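PDB 3TCV: GCN5-related N-acetyltransferase from Brucella melitensis biovar Abortus 2308, which probably transfers an acetyl group from acetyl-coenzyme A to an amine acceptor, perhaps the N-terminal serine or alanine of a protein. Local coordinates for residues Gln148-Met152 with Arg163-Glu167. Sequence-based numbering, arbitrary orientation.
Sequences QFLFM and RYEWE
The helical turn Gln148-Met152 packs against strand Arg163-Glu167 with axes 11.1 Å apart at closest approach and directions 145° from each other, roughly antiparallel. This is the returning half of a beta-alpha-beta crossover of the GNAT fold: helix 142-158 links strand 126-134 to its parallel neighbour 163-169. The backbones converge toward Met152 and Tyr164, whose CA atoms lie 7.5 Å apart, against 10.8 Å between the CA atoms of Gln148 and Trp166.

Tyr164 dominates the contact. With CG anti to the backbone N, its ring extends from the sheet to the helix and delivers OH to Gln148 OE1 at 2.6 Å. The hydroxyl donates nearly head-on to the C=O, at a C=O...O angle of 170°, and the amide oxygen sits at the ring edge, in its plane. The glutamine reaches this position through a bend at chi2, and its amide plane is tilted 35° from the ring. Two polar groups are thereby paired within a buried interface, while Gln148 NE2 makes a weak hydrogen bond to Tyr220 OH.

Met152 runs across the phenol at about a right angle. Its CG lies 3.6 Å from Tyr164 CE2, its CA makes an off-centre CH-pi contact, and its SD adds an oblique Met-aromatic contact, 4.7 Å from the ring centroid. Phe151 contributes its CB, 3.4 Å from Tyr164 OH, while its ring turns from the tyrosine toward Phe101, which it meets edge-to-face.

On the helix-facing side of the strand, Trp166 NE1 is hydrogen-bonded to Ser175 OG, on helix 173-182. The indole also meets the glutamine with its edge, Trp166 CZ3 lying 4.4 Å from Gln148 CG.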
loop_
_atom_site.group_PDB
_atom_site.type_symbol
_atom_site.label_atom_id
_atom_site.label_comp_id
_atom_site.label_asym_id
_atom_site.label_seq_id
_atom_site.Cartn_x
_atom_site.Cartn_y
_atom_site.Cartn_z
ATOM N N GLN B 148 -5.806 -21.311 1.950
ATOM C CA GLN B 148 -6.127 -20.027 1.313
ATOM C C GLN B 148 -7.653 -19.798 1.364
ATOM O O GLN B 148 -8.125 -18.716 1.792
ATOM C CB GLN B 148 -5.599 -20.024 -0.136
ATOM C CG GLN B 148 -5.396 -18.687 -0.800
ATOM C CD GLN B 148 -6.627 -17.804 -0.855
ATOM O OE1 GLN B 148 -6.716 -16.872 -0.108
ATOM N NE2 GLN B 148 -7.539 -18.070 -1.767
ATOM N N PHE B 149 -8.400 -20.831 0.942
ATOM C CA PHE B 149 -9.853 -20.802 0.881
ATOM C C PHE B 149 -10.466 -20.420 2.214
ATOM O O PHE B 149 -11.383 -19.603 2.270
ATOM C CB PHE B 149 -10.437 -22.165 0.468
ATOM C CG PHE B 149 -11.948 -22.176 0.391
ATOM C CD1 PHE B 149 -12.616 -21.481 -0.611
ATOM C CD2 PHE B 149 -12.700 -22.840 1.353
ATOM C CE1 PHE B 149 -14.010 -21.476 -0.662
ATOM C CE2 PHE B 149 -14.091 -22.849 1.305
ATOM C CZ PHE B 149 -14.746 -22.169 0.293
ATOM N N LEU B 150 -9.999 -21.044 3.290
ATOM C CA LEU B 150 -10.577 -20.777 4.600
ATOM C C LEU B 150 -10.436 -19.304 5.030
ATOM O O LEU B 150 -11.348 -18.744 5.621
ATOM C CB LEU B 150 -10.005 -21.721 5.650
ATOM C CG LEU B 150 -10.428 -23.194 5.562
ATOM C CD1 LEU B 150 -9.539 -24.024 6.482
ATOM C CD2 LEU B 150 -11.921 -23.399 5.857
ATOM N N PHE B 151 -9.298 -18.674 4.734
ATOM C CA PHE B 151 -9.148 -17.253 4.977
ATOM C C PHE B 151 -10.095 -16.433 4.093
ATOM O O PHE B 151 -10.737 -15.492 4.572
ATOM C CB PHE B 151 -7.711 -16.809 4.687
ATOM C CG PHE B 151 -6.771 -16.823 5.876
ATOM C CD1 PHE B 151 -7.095 -17.426 7.094
ATOM C CD2 PHE B 151 -5.496 -16.255 5.740
ATOM C CE1 PHE B 151 -6.185 -17.401 8.150
ATOM C CE2 PHE B 151 -4.591 -16.241 6.791
ATOM C CZ PHE B 151 -4.944 -16.826 7.993
ATOM N N MET B 152 -10.171 -16.781 2.807
ATOM C CA MET B 152 -10.961 -15.999 1.860
ATOM C C MET B 152 -12.437 -16.036 2.261
ATOM O O MET B 152 -13.150 -15.016 2.261
ATOM C CB MET B 152 -10.783 -16.513 0.440
ATOM C CG MET B 152 -11.330 -15.537 -0.596
ATOM S SD MET B 152 -10.573 -15.710 -2.216
ATOM C CE MET B 152 -11.179 -17.294 -2.678
ATOM N N ARG B 163 -12.371 -6.128 -0.245
ATOM C CA ARG B 163 -11.145 -6.273 -1.040
ATOM C C ARG B 163 -10.153 -7.142 -0.280
ATOM O O ARG B 163 -9.839 -6.882 0.917
ATOM C CB ARG B 163 -10.553 -4.872 -1.308
ATOM C CG ARG B 163 -9.154 -4.820 -1.925
ATOM C CD ARG B 163 -8.593 -3.400 -2.020
ATOM N NE ARG B 163 -7.183 -3.457 -2.433
ATOM C CZ ARG B 163 -6.752 -3.723 -3.661
ATOM N NH1 ARG B 163 -7.585 -3.795 -4.668
ATOM N NH2 ARG B 163 -5.454 -3.827 -3.906
ATOM N N TYR B 164 -9.668 -8.186 -0.959
ATOM C CA TYR B 164 -8.775 -9.201 -0.375
ATOM C C TYR B 164 -7.521 -9.264 -1.244
ATOM O O TYR B 164 -7.603 -9.468 -2.459
ATOM C CB TYR B 164 -9.527 -10.523 -0.370
ATOM C CG TYR B 164 -8.834 -11.728 0.210
ATOM C CD1 TYR B 164 -8.320 -11.723 1.496
ATOM C CD2 TYR B 164 -8.737 -12.901 -0.522
ATOM C CE1 TYR B 164 -7.734 -12.865 2.013
ATOM C CE2 TYR B 164 -8.159 -14.048 -0.011
ATOM C CZ TYR B 164 -7.653 -14.018 1.267
ATOM O OH TYR B 164 -7.076 -15.152 1.795
ATOM N N GLU B 165 -6.373 -8.973 -0.639
ATOM C CA GLU B 165 -5.166 -8.722 -1.404
ATOM C C GLU B 165 -4.143 -9.836 -1.325
ATOM O O GLU B 165 -4.007 -10.513 -0.286
ATOM C CB GLU B 165 -4.478 -7.440 -0.906
ATOM C CG GLU B 165 -5.284 -6.166 -1.027
ATOM C CD GLU B 165 -4.684 -4.989 -0.294
ATOM O OE1 GLU B 165 -4.843 -3.884 -0.825
ATOM O OE2 GLU B 165 -4.100 -5.153 0.824
ATOM N N TRP B 166 -3.361 -9.937 -2.398
ATOM C CA TRP B 166 -2.153 -10.764 -2.492
ATOM C C TRP B 166 -1.044 -9.894 -3.043
ATOM O O TRP B 166 -1.244 -9.166 -3.999
ATOM C CB TRP B 166 -2.417 -11.920 -3.434
ATOM C CG TRP B 166 -1.304 -12.924 -3.602
ATOM C CD1 TRP B 166 -0.105 -12.781 -4.288
ATOM C CD2 TRP B 166 -1.328 -14.325 -3.158
ATOM N NE1 TRP B 166 0.622 -13.964 -4.251
ATOM C CE2 TRP B 166 -0.061 -14.913 -3.570
ATOM C CE3 TRP B 166 -2.220 -15.103 -2.416
ATOM C CZ2 TRP B 166 0.260 -16.246 -3.280
ATOM C CZ3 TRP B 166 -1.878 -16.429 -2.137
ATOM C CH2 TRP B 166 -0.672 -16.985 -2.563
ATOM N N GLU B 167 0.124 -9.902 -2.407
ATOM C CA GLU B 167 1.295 -9.202 -2.956
ATOM C C GLU B 167 2.497 -10.118 -2.813
ATOM O O GLU B 167 2.611 -10.900 -1.834
ATOM C CB GLU B 167 1.559 -7.845 -2.269
ATOM C CG GLU B 167 1.463 -7.866 -0.749
ATOM C CD GLU B 167 2.302 -6.827 -0.025
ATOM O OE1 GLU B 167 1.915 -6.488 1.130
ATOM O OE2 GLU B 167 3.349 -6.376 -0.548
#